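Local coordinates for protein BIFUNCTIONAL PROTEIN Proline utilization A (PutA) (Corynebacterium freiburgense, PDB 5UX5) that probably oxidises proline to glutamate in two linked steps, pairing an FAD-dependent proline dehydrogenase with an NAD-dependent aldehyde dehydrogenase on one chain, at residues E500-T505 / A652-R657; V590-N595 / A599-G604; V629-L634 / V644-T649. All coordinates share one frame; numbering follows the deposited sequence.

Contact 1: E500-T505 / A652-R657; sequences EEVDKT and ADAGRR. With NAD (nicotinamide-adenine-dinucleotide), chain F.
Val502 and Ala654 fill the close-packed half of this helix-helix contact. The short segments of helix 499-511 and helix 653-659 run roughly parallel, crossing at -31° with their axes 9.3 Å apart, and the two backbones are nearest at this pair, Val502 CA lying 6.5 Å from Ala654 CA. Val502 sends its CG2 branch across, 3.6 Å from Ala654 O and 4.0 Å from Ala654 CB, so the methyl lies on both the carbonyl and the side chain of the facing helix turn. Both residues are buried.

The other half is polar and more open, since Asp503 and Arg657 are each partly exposed. Arg657 leaves its helix with CG anti to the backbone N, then bends at chi2 (56°), which brings the guanidinium edge round to the carboxylate. It grips side-on with NE and NH2, and both hydrogen bonds go to a single oxygen: Asp503 OD1 is 3.0 Å from Arg657 NE and 2.9 Å from Arg657 NH2. Contacts of the same two nitrogens to Asp503 OD2 are longer and weak. The two planes stand almost perpendicular, 88° apart, so this is not the coplanar, two-oxygen fork of a classic bidentate pair.

On the far side of helix 653-659 lies the adenine of NAD: Gly655 CA is 3.5 Å from NAD C2A, so it is the helix backbone that borders the ring. The opposite charges probably help hold the two helices together along their more open flank, though with both main bonds bent and Asp503 OD1 tilted from the guanidinium plane, the grip is less ideal than a coplanar fork.

Contact 2: V590-N595 / A599-G604; sequences VASPWN and AIPLGG. With NAD (nicotinamide-adenine-dinucleotide), chain F.
Pro593 CD meets Ile600 CG2 at 3.4 Å, where the loop leaving strand 580-591 touches the first turns of helix 599-611. The isoleucine side chain stands roughly perpendicular to that of the proline. Ile600 presents CG2, which is anti to the backbone N, while CG1 lies beside that N (chi1 -74°). Next along the helix, Pro601 lies against Ser592, whose OG is 3.5 Å from Pro601 CB, with Ser592 CB close by as well. Val590 closes the row: its CG2 methyl reaches Gly604 C at 3.6 Å, while CG1 meets Pro601 O. Gly604 has no side chain, and Val590 packs directly on its backbone.

The loop that packs on this helix also faces NAD. Ser592 O accepts a hydrogen bond of 2.9 Å from NAD O3B, a ribose hydroxyl, and the edge of the Trp594 ring approaches a pyrophosphate oxygen, with Trp594 CD1 3.3 Å from NAD O2N. Further out, Asn595 ND2 bonds to the Gln723 carbonyl, and the Asn595 backbone O accepts from Lys548 NZ.

Strand 580-591, helix 599-611 and strand 614-618 form a beta-alpha-beta unit of the Rossmann-like NAD-binding domain of the aldehyde dehydrogenase family. Val590 and Ala591 are hydrogen-bonded into the sheet between strands 614-618 and 666-670, while helix 550-574 packs against Ala599 and Leu602.

Contact 3: V629-L634 / V644-T649; sequences VALTAL and VQLMHT
Helix 624-636 and strand 644-646 are the last two elements of a beta-alpha-beta unit that starts with strand 614-618, and here the helix rests on the strand it leads into. Leu631 and Leu646 carry most of the contact. The two leucines lie alongside each other, pointing in opposite senses, and Leu631 CD2 comes within 3.7 Å of Leu646 CD2 and lies 3.9 Å from Leu646 CB. With CG anti to the backbone N in both (chi1 -163° in Leu631, -180° in Leu646), each reaches toward the other and CD2 does the touching.

As expected for a helix returning over the parallel part of the sheet in the NAD-binding domain, the helix and strand segments run nearly antiparallel, at 160°, with axes 10.4 Å apart. Strand 644-646 pairs in parallel with strand 614-618, to which Gln645 is hydrogen-bonded through its backbone.

Toward the start of the strand the packing is slacker. Val644 turns its CG1 methyl to two leucines at once, 4.3 Å from Leu631 CD1 and 4.4 Å from Leu634 CD1. All three interactions are apolar. Val644 and Leu634 are buried, and helix 599-611 covers both, with Val605 and Leu609 against the valine and Leu602 and Phe606 against the leucine. Leu631 and Leu646 remain partly exposed, and Ala627 and Glu628 of the same helix also touch Leu646.

All three contacts belong to the NAD-binding part of the aldehyde dehydrogenase module, and contacts 2 and 3 are nested in the loop closed by contact 1. Contacts 1 and 2 approach the cofactor at different places, adenine and ribose-pyrophosphate; their centres are 20 Å apart and their nearest atoms about 8 Å. The leucine packing of contact 3 stands back, the Leu646 side chain about 10 Å from NAD, while the end of segment 644-649 approaches the adenine. Met647 CE packs 3.7 Å from Val502 CA of contact 1, and Leu602 CD2 of contact 2 lies 3.8 Å from Leu634 CD1. Between strand 644-646 and helix 653-659, Thr649 OG1 packs 3.4 Å from Gly655 CA of contact 1.

Contact 1: E500-T505 / A652-R657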
loop_
_atom_site.group_PDB
_atom_site.type_symbol
_atom_site.label_atom_id
_atom_site.label_comp_id
_atom_site.label_asym_id
_atom_site.label_seq_id
_atom_site.Cartn_x
_atom_site.Cartn_y
_atom_site.Cartn_z
ATOM N N GLU A 500 -22.901 37.880 -8.721
ATOM C CA GLU A 500 -22.331 38.628 -9.835
ATOM C C GLU A 500 -20.832 38.430 -9.935
ATOM O O GLU A 500 -20.256 38.655 -11.001
ATOM C CB GLU A 500 -22.694 40.108 -9.737
ATOM C CG GLU A 500 -23.940 40.469 -10.560
ATOM C CD GLU A 500 -24.791 41.586 -9.942
ATOM O OE1 GLU A 500 -26.017 41.619 -10.214
ATOM O OE2 GLU A 500 -24.245 42.428 -9.186
ATOM N N GLU A 501 -20.177 38.045 -8.848
ATOM C CA GLU A 501 -18.779 37.679 -8.974
ATOM C C GLU A 501 -18.621 36.295 -9.605
ATOM O O GLU A 501 -17.664 36.057 -10.352
ATOM C CB GLU A 501 -18.100 37.726 -7.615
ATOM C CG GLU A 501 -16.600 37.760 -7.728
ATOM C CD GLU A 501 -15.906 37.489 -6.410
ATOM O OE1 GLU A 501 -14.891 36.770 -6.456
ATOM O OE2 GLU A 501 -16.367 37.974 -5.345
ATOM N N VAL A 502 -19.540 35.367 -9.322
ATOM C CA VAL A 502 -19.489 34.080 -10.004
ATOM C C VAL A 502 -19.681 34.289 -11.494
ATOM O O VAL A 502 -18.965 33.714 -12.322
ATOM C CB VAL A 502 -20.540 33.109 -9.436
ATOM C CG1 VAL A 502 -20.530 31.815 -10.259
ATOM C CG2 VAL A 502 -20.236 32.795 -8.001
ATOM N N ASP A 503 -20.651 35.126 -11.854
ATOM C CA ASP A 503 -20.896 35.408 -13.257
ATOM C C ASP A 503 -19.688 36.082 -13.900
ATOM O O ASP A 503 -19.287 35.721 -15.010
ATOM C CB ASP A 503 -22.174 36.229 -13.399
ATOM C CG ASP A 503 -23.434 35.365 -13.269
ATOM O OD1 ASP A 503 -23.314 34.145 -13.525
ATOM O OD2 ASP A 503 -24.539 35.887 -12.945
ATOM N N LYS A 504 -19.091 37.063 -13.225
ATOM C CA LYS A 504 -17.946 37.749 -13.817
ATOM C C LYS A 504 -16.790 36.778 -14.048
ATOM O O LYS A 504 -16.175 36.764 -15.121
ATOM C CB LYS A 504 -17.516 38.919 -12.927
ATOM N N THR A 505 -16.499 35.939 -13.054
ATOM C CA THR A 505 -15.382 35.005 -13.142
ATOM C C THR A 505 -15.613 33.914 -14.183
ATOM O O THR A 505 -14.693 33.572 -14.932
ATOM C CB THR A 505 -15.141 34.407 -11.765
ATOM O OG1 THR A 505 -14.682 35.446 -10.885
ATOM C CG2 THR A 505 -14.110 33.305 -11.834
ATOM N N ALA A 652 -24.620 28.729 -0.458
ATOM C CA ALA A 652 -25.884 29.445 -0.617
ATOM C C ALA A 652 -25.978 29.944 -2.053
ATOM O O ALA A 652 -25.597 29.184 -2.955
ATOM C CB ALA A 652 -25.994 30.523 0.442
ATOM N N ASP A 653 -26.405 31.188 -2.316
ATOM C CA ASP A 653 -26.714 31.610 -3.691
ATOM C C ASP A 653 -25.513 31.487 -4.629
ATOM O O ASP A 653 -25.656 31.021 -5.765
ATOM C CB ASP A 653 -27.261 33.031 -3.679
ATOM C CG ASP A 653 -28.693 33.096 -3.177
ATOM O OD1 ASP A 653 -29.266 32.004 -3.017
ATOM O OD2 ASP A 653 -29.226 34.210 -2.913
ATOM N N ALA A 654 -24.329 31.929 -4.191
ATOM C CA ALA A 654 -23.168 31.920 -5.083
ATOM C C ALA A 654 -22.726 30.501 -5.440
ATOM O O ALA A 654 -22.383 30.224 -6.597
ATOM C CB ALA A 654 -22.013 32.679 -4.437
ATOM N N GLY A 655 -22.749 29.576 -4.480
ATOM C CA GLY A 655 -22.421 28.199 -4.816
ATOM C C GLY A 655 -23.425 27.592 -5.775
ATOM O O GLY A 655 -23.055 26.958 -6.764
ATOM N N ARG A 656 -24.714 27.792 -5.502
ATOM C CA ARG A 656 -25.748 27.269 -6.382
ATOM C C ARG A 656 -25.643 27.895 -7.765
ATOM O O ARG A 656 -25.788 27.214 -8.788
ATOM C CB ARG A 656 -27.127 27.542 -5.771
ATOM C CG ARG A 656 -28.251 27.309 -6.739
ATOM C CD ARG A 656 -29.587 27.149 -6.050
ATOM N NE ARG A 656 -30.605 26.709 -7.007
ATOM C CZ ARG A 656 -31.883 26.538 -6.695
ATOM N NH1 ARG A 656 -32.307 26.777 -5.462
ATOM N NH2 ARG A 656 -32.731 26.109 -7.612
ATOM N N ARG A 657 -25.350 29.187 -7.812
ATOM C CA ARG A 657 -25.150 29.854 -9.085
ATOM C C ARG A 657 -23.959 29.252 -9.823
ATOM O O ARG A 657 -23.989 29.108 -11.049
ATOM C CB ARG A 657 -24.980 31.353 -8.842
ATOM C CG ARG A 657 -24.776 32.198 -10.051
ATOM C CD ARG A 657 -25.914 32.013 -11.036
ATOM N NE ARG A 657 -25.653 32.769 -12.258
ATOM C CZ ARG A 657 -26.237 32.546 -13.430
ATOM N NH1 ARG A 657 -27.128 31.574 -13.569
ATOM N NH2 ARG A 657 -25.916 33.304 -14.465
HETATM P PA NAD F . -20.755 17.178 0.101
HETATM O O1A NAD F . -21.283 16.006 -0.798
HETATM O O2A NAD F . -21.951 17.858 0.846
HETATM O O5B NAD F . -20.081 18.281 -0.794
HETATM C C5B NAD F . -18.864 18.091 -1.473
HETATM C C4B NAD F . -18.505 19.347 -2.267
HETATM O O4B NAD F . -19.629 19.973 -2.893
HETATM C C3B NAD F . -17.813 20.362 -1.410
HETATM O O3B NAD F . -16.914 21.119 -2.140
HETATM C C2B NAD F . -19.003 21.120 -0.981
HETATM O O2B NAD F . -18.730 22.315 -0.337
HETATM C C1B NAD F . -19.755 21.237 -2.267
HETATM N N9A NAD F . -21.150 21.614 -2.068
HETATM C C8A NAD F . -22.118 20.897 -1.389
HETATM N N7A NAD F . -23.287 21.572 -1.415
HETATM C C5A NAD F . -23.127 22.773 -2.123
HETATM C C6A NAD F . -23.960 23.830 -2.476
HETATM N N6A NAD F . -25.348 23.882 -2.089
HETATM N N1A NAD F . -23.462 24.851 -3.195
HETATM C C2A NAD F . -22.163 24.881 -3.588
HETATM N N3A NAD F . -21.319 23.862 -3.268
HETATM C C4A NAD F . -21.765 22.811 -2.548
HETATM O O3 NAD F . -19.650 16.530 1.059
HETATM P PN NAD F . -19.327 16.851 2.603
HETATM O O1N NAD F . -20.301 17.797 3.275
HETATM O O2N NAD F . -18.031 17.608 2.643
HETATM O O5D NAD F . -19.270 15.419 3.334
HETATM C C5D NAD F . -20.443 14.619 3.298
HETATM C C4D NAD F . -20.250 13.100 3.265
HETATM O O4D NAD F . -19.579 12.591 2.136
HETATM C C3D NAD F . -19.508 12.470 4.392
HETATM O O3D NAD F . -20.123 12.576 5.623
HETATM C C2D NAD F . -19.567 11.076 3.907
HETATM O O2D NAD F . -20.670 10.445 4.456
HETATM C C1D NAD F . -19.607 11.205 2.401
#

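Contact 2: V590-N595 / A599-G604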
loop_
_atom_site.group_PDB
_atom_site.type_symbol
_atom_site.label_atom_id
_atom_site.label_comp_id
_atom_site.label_asym_id
_atom_site.label_seq_id
_atom_site.Cartn_x
_atom_site.Cartn_y
_atom_site.Cartn_z
ATOM N N VAL A 590 -14.969 21.670 -10.658
ATOM C CA VAL A 590 -14.525 20.570 -9.802
ATOM C C VAL A 590 -14.886 20.903 -8.362
ATOM O O VAL A 590 -14.272 21.782 -7.737
ATOM C CB VAL A 590 -13.019 20.295 -9.926
ATOM C CG1 VAL A 590 -12.636 19.178 -8.991
ATOM C CG2 VAL A 590 -12.656 19.916 -11.332
ATOM N N ALA A 591 -15.870 20.191 -7.832
ATOM C CA ALA A 591 -16.307 20.324 -6.449
ATOM C C ALA A 591 -15.741 19.136 -5.674
ATOM O O ALA A 591 -16.143 17.995 -5.892
ATOM C CB ALA A 591 -17.830 20.405 -6.368
ATOM N N SER A 592 -14.783 19.402 -4.805
ATOM C CA SER A 592 -13.941 18.389 -4.187
ATOM C C SER A 592 -14.271 18.211 -2.702
ATOM O O SER A 592 -14.898 19.081 -2.082
ATOM C CB SER A 592 -12.469 18.785 -4.360
ATOM O OG SER A 592 -12.207 20.027 -3.730
ATOM N N PRO A 593 -13.905 17.067 -2.110
ATOM C CA PRO A 593 -14.221 16.835 -0.691
ATOM C C PRO A 593 -13.055 17.202 0.209
ATOM O O PRO A 593 -12.081 17.797 -0.273
ATOM C CB PRO A 593 -14.500 15.336 -0.648
ATOM C CG PRO A 593 -13.535 14.787 -1.709
ATOM C CD PRO A 593 -13.348 15.864 -2.753
ATOM N N TRP A 594 -13.130 16.818 1.499
ATOM C CA TRP A 594 -12.087 17.144 2.470
ATOM C C TRP A 594 -11.173 15.969 2.808
ATOM O O TRP A 594 -10.031 16.204 3.190
ATOM C CB TRP A 594 -12.696 17.679 3.776
ATOM C CG TRP A 594 -13.797 16.842 4.278
ATOM C CD1 TRP A 594 -15.112 17.097 4.152
ATOM C CD2 TRP A 594 -13.693 15.591 4.972
ATOM N NE1 TRP A 594 -15.851 16.092 4.723
ATOM C CE2 TRP A 594 -15.003 15.149 5.230
ATOM C CE3 TRP A 594 -12.619 14.809 5.413
ATOM C CZ2 TRP A 594 -15.278 13.952 5.876
ATOM C CZ3 TRP A 594 -12.894 13.608 6.056
ATOM C CH2 TRP A 594 -14.220 13.196 6.286
ATOM N N ASN A 595 -11.589 14.723 2.563
ATOM C CA ASN A 595 -10.815 13.582 3.033
ATOM C C ASN A 595 -9.561 13.355 2.195
ATOM O O ASN A 595 -8.586 12.776 2.680
ATOM C CB ASN A 595 -11.686 12.327 3.049
ATOM C CG ASN A 595 -12.133 11.909 1.665
ATOM O OD1 ASN A 595 -12.093 12.703 0.728
ATOM N ND2 ASN A 595 -12.531 10.645 1.518
ATOM N N ALA A 599 -5.209 15.497 -3.874
ATOM C CA ALA A 599 -5.269 14.689 -5.091
ATOM C C ALA A 599 -6.628 14.790 -5.789
ATOM O O ALA A 599 -6.698 14.904 -7.021
ATOM C CB ALA A 599 -4.954 13.237 -4.764
ATOM N N ILE A 600 -7.721 14.733 -5.039
ATOM C CA ILE A 600 -9.004 14.747 -5.722
ATOM C C ILE A 600 -9.289 16.111 -6.342
ATOM O O ILE A 600 -9.593 16.158 -7.538
ATOM C CB ILE A 600 -10.132 14.275 -4.802
ATOM C CG1 ILE A 600 -9.987 12.748 -4.637
ATOM C CG2 ILE A 600 -11.490 14.716 -5.373
ATOM C CD1 ILE A 600 -10.965 12.102 -3.697
ATOM N N PRO A 601 -9.137 17.239 -5.643
ATOM C CA PRO A 601 -9.313 18.519 -6.361
ATOM C C PRO A 601 -8.372 18.633 -7.543
ATOM O O PRO A 601 -8.809 18.959 -8.650
ATOM C CB PRO A 601 -9.053 19.589 -5.279
ATOM C CG PRO A 601 -8.481 18.872 -4.125
ATOM C CD PRO A 601 -8.820 17.437 -4.207
ATOM N N LEU A 602 -7.089 18.331 -7.356
ATOM C CA LEU A 602 -6.163 18.485 -8.470
ATOM C C LEU A 602 -6.450 17.483 -9.585
ATOM O O LEU A 602 -6.218 17.785 -10.761
ATOM C CB LEU A 602 -4.713 18.359 -7.999
ATOM C CG LEU A 602 -4.146 19.576 -7.271
ATOM C CD1 LEU A 602 -2.669 19.357 -6.918
ATOM C CD2 LEU A 602 -4.318 20.817 -8.113
ATOM N N GLY A 603 -6.946 16.296 -9.252
ATOM C CA GLY A 603 -7.147 15.304 -10.289
ATOM C C GLY A 603 -8.192 15.748 -11.278
ATOM O O GLY A 603 -8.018 15.599 -12.482
ATOM N N GLY A 604 -9.272 16.338 -10.780
ATOM C CA GLY A 604 -10.297 16.871 -11.663
ATOM C C GLY A 604 -9.841 18.071 -12.465
ATOM O O GLY A 604 -10.225 18.228 -13.624
HETATM P PA NAD F . -20.755 17.178 0.101
HETATM O O1A NAD F . -21.283 16.006 -0.798
HETATM O O2A NAD F . -21.951 17.858 0.846
HETATM O O5B NAD F . -20.081 18.281 -0.794
HETATM C C5B NAD F . -18.864 18.091 -1.473
HETATM C C4B NAD F . -18.505 19.347 -2.267
HETATM O O4B NAD F . -19.629 19.973 -2.893
HETATM C C3B NAD F . -17.813 20.362 -1.410
HETATM O O3B NAD F . -16.914 21.119 -2.140
HETATM C C2B NAD F . -19.003 21.120 -0.981
HETATM O O2B NAD F . -18.730 22.315 -0.337
HETATM C C1B NAD F . -19.755 21.237 -2.267
HETATM N N9A NAD F . -21.150 21.614 -2.068
HETATM C C8A NAD F . -22.118 20.897 -1.389
HETATM N N7A NAD F . -23.287 21.572 -1.415
HETATM C C5A NAD F . -23.127 22.773 -2.123
HETATM C C6A NAD F . -23.960 23.830 -2.476
HETATM N N6A NAD F . -25.348 23.882 -2.089
HETATM N N1A NAD F . -23.462 24.851 -3.195
HETATM C C2A NAD F . -22.163 24.881 -3.588
HETATM N N3A NAD F . -21.319 23.862 -3.268
HETATM C C4A NAD F . -21.765 22.811 -2.548
HETATM O O3 NAD F . -19.650 16.530 1.059
HETATM P PN NAD F . -19.327 16.851 2.603
HETATM O O1N NAD F . -20.301 17.797 3.275
HETATM O O2N NAD F . -18.031 17.608 2.643
HETATM O O5D NAD F . -19.270 15.419 3.334
HETATM C C5D NAD F . -20.443 14.619 3.298
HETATM C C4D NAD F . -20.250 13.100 3.265
HETATM O O4D NAD F . -19.579 12.591 2.136
HETATM C C3D NAD F . -19.508 12.470 4.392
HETATM O O3D NAD F . -20.123 12.576 5.623
HETATM C C2D NAD F . -19.567 11.076 3.907
HETATM O O2D NAD F . -20.670 10.445 4.456
HETATM C C1D NAD F . -19.607 11.205 2.401
#

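Contact 3: V629-L634 / V644-T649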
loop_
_atom_site.group_PDB
_atom_site.type_symbol
_atom_site.label_atom_id
_atom_site.label_comp_id
_atom_site.label_asym_id
_atom_site.label_seq_id
_atom_site.Cartn_x
_atom_site.Cartn_y
_atom_site.Cartn_z
ATOM N N VAL A 629 -2.579 26.035 -0.988
ATOM C CA VAL A 629 -1.184 25.604 -1.075
ATOM C C VAL A 629 -0.949 24.865 -2.384
ATOM O O VAL A 629 0.055 25.094 -3.066
ATOM C CB VAL A 629 -0.785 24.769 0.160
ATOM C CG1 VAL A 629 0.637 24.220 0.031
ATOM C CG2 VAL A 629 -0.916 25.588 1.417
ATOM N N ALA A 630 -1.875 23.971 -2.756
ATOM C CA ALA A 630 -1.768 23.276 -4.044
ATOM C C ALA A 630 -1.791 24.255 -5.213
ATOM O O ALA A 630 -1.031 24.100 -6.178
ATOM C CB ALA A 630 -2.901 22.263 -4.203
ATOM N N LEU A 631 -2.615 25.303 -5.127
ATOM C CA LEU A 631 -2.723 26.220 -6.256
ATOM C C LEU A 631 -1.388 26.878 -6.581
ATOM O O LEU A 631 -1.127 27.189 -7.754
ATOM C CB LEU A 631 -3.778 27.296 -5.987
ATOM C CG LEU A 631 -4.188 27.996 -7.292
ATOM C CD1 LEU A 631 -4.924 26.985 -8.145
ATOM C CD2 LEU A 631 -5.016 29.257 -7.069
ATOM N N THR A 632 -0.519 27.084 -5.575
ATOM C CA THR A 632 0.740 27.775 -5.849
ATOM C C THR A 632 1.628 26.962 -6.790
ATOM O O THR A 632 2.415 27.547 -7.539
ATOM C CB THR A 632 1.501 28.123 -4.545
ATOM O OG1 THR A 632 1.948 26.940 -3.869
ATOM C CG2 THR A 632 0.642 28.892 -3.601
ATOM N N ALA A 633 1.490 25.625 -6.797
ATOM C CA ALA A 633 2.250 24.809 -7.741
ATOM C C ALA A 633 1.755 25.010 -9.173
ATOM O O ALA A 633 2.557 25.182 -10.095
ATOM C CB ALA A 633 2.160 23.339 -7.357
ATOM N N LEU A 634 0.428 24.992 -9.376
ATOM C CA LEU A 634 -0.123 25.225 -10.706
ATOM C C LEU A 634 0.346 26.565 -11.235
ATOM O O LEU A 634 0.665 26.705 -12.426
ATOM C CB LEU A 634 -1.655 25.178 -10.674
ATOM C CG LEU A 634 -2.303 23.906 -10.131
ATOM C CD1 LEU A 634 -3.771 23.733 -10.508
ATOM C CD2 LEU A 634 -1.505 22.760 -10.657
ATOM N N VAL A 644 -7.114 28.079 -14.895
ATOM C CA VAL A 644 -7.712 27.481 -13.716
ATOM C C VAL A 644 -8.031 28.587 -12.734
ATOM O O VAL A 644 -7.220 29.494 -12.532
ATOM C CB VAL A 644 -6.764 26.454 -13.085
ATOM C CG1 VAL A 644 -7.224 26.128 -11.682
ATOM C CG2 VAL A 644 -6.715 25.219 -13.972
ATOM N N GLN A 645 -9.215 28.523 -12.136
ATOM C CA GLN A 645 -9.675 29.550 -11.216
ATOM C C GLN A 645 -10.200 28.880 -9.949
ATOM O O GLN A 645 -10.982 27.929 -10.028
ATOM C CB GLN A 645 -10.728 30.414 -11.903
ATOM C CG GLN A 645 -10.968 31.747 -11.259
ATOM C CD GLN A 645 -9.831 32.720 -11.451
ATOM O OE1 GLN A 645 -8.893 32.749 -10.649
ATOM N NE2 GLN A 645 -9.917 33.541 -12.489
ATOM N N LEU A 646 -9.700 29.319 -8.793
ATOM C CA LEU A 646 -10.060 28.764 -7.490
ATOM C C LEU A 646 -11.136 29.651 -6.887
ATOM O O LEU A 646 -10.903 30.846 -6.688
ATOM C CB LEU A 646 -8.839 28.716 -6.574
ATOM C CG LEU A 646 -8.876 28.183 -5.132
ATOM C CD1 LEU A 646 -9.340 26.767 -5.034
ATOM C CD2 LEU A 646 -7.489 28.285 -4.552
ATOM N N MET A 647 -12.315 29.086 -6.627
ATOM C CA MET A 647 -13.469 29.871 -6.194
ATOM C C MET A 647 -14.020 29.293 -4.892
ATOM O O MET A 647 -14.701 28.260 -4.904
ATOM C CB MET A 647 -14.567 29.912 -7.268
ATOM C CG MET A 647 -14.207 30.573 -8.596
ATOM S SD MET A 647 -15.649 30.858 -9.714
ATOM C CE MET A 647 -16.683 31.981 -8.752
ATOM N N HIS A 648 -13.775 29.988 -3.778
ATOM C CA HIS A 648 -14.350 29.596 -2.488
ATOM C C HIS A 648 -15.770 30.156 -2.368
ATOM O O HIS A 648 -16.057 31.063 -1.587
ATOM C CB HIS A 648 -13.484 30.076 -1.327
ATOM C CG HIS A 648 -12.064 29.606 -1.378
ATOM N ND1 HIS A 648 -11.715 28.274 -1.319
ATOM C CD2 HIS A 648 -10.899 30.300 -1.434
ATOM C CE1 HIS A 648 -10.396 28.168 -1.351
ATOM N NE2 HIS A 648 -9.876 29.383 -1.422
ATOM N N THR A 649 -16.671 29.604 -3.174
ATOM C CA THR A 649 -18.069 29.983 -3.047
ATOM C C THR A 649 -18.651 29.369 -1.784
ATOM O O THR A 649 -18.205 28.317 -1.304
ATOM C CB THR A 649 -18.908 29.524 -4.256
ATOM O OG1 THR A 649 -19.113 28.102 -4.202
ATOM C CG2 THR A 649 -18.239 29.877 -5.573
#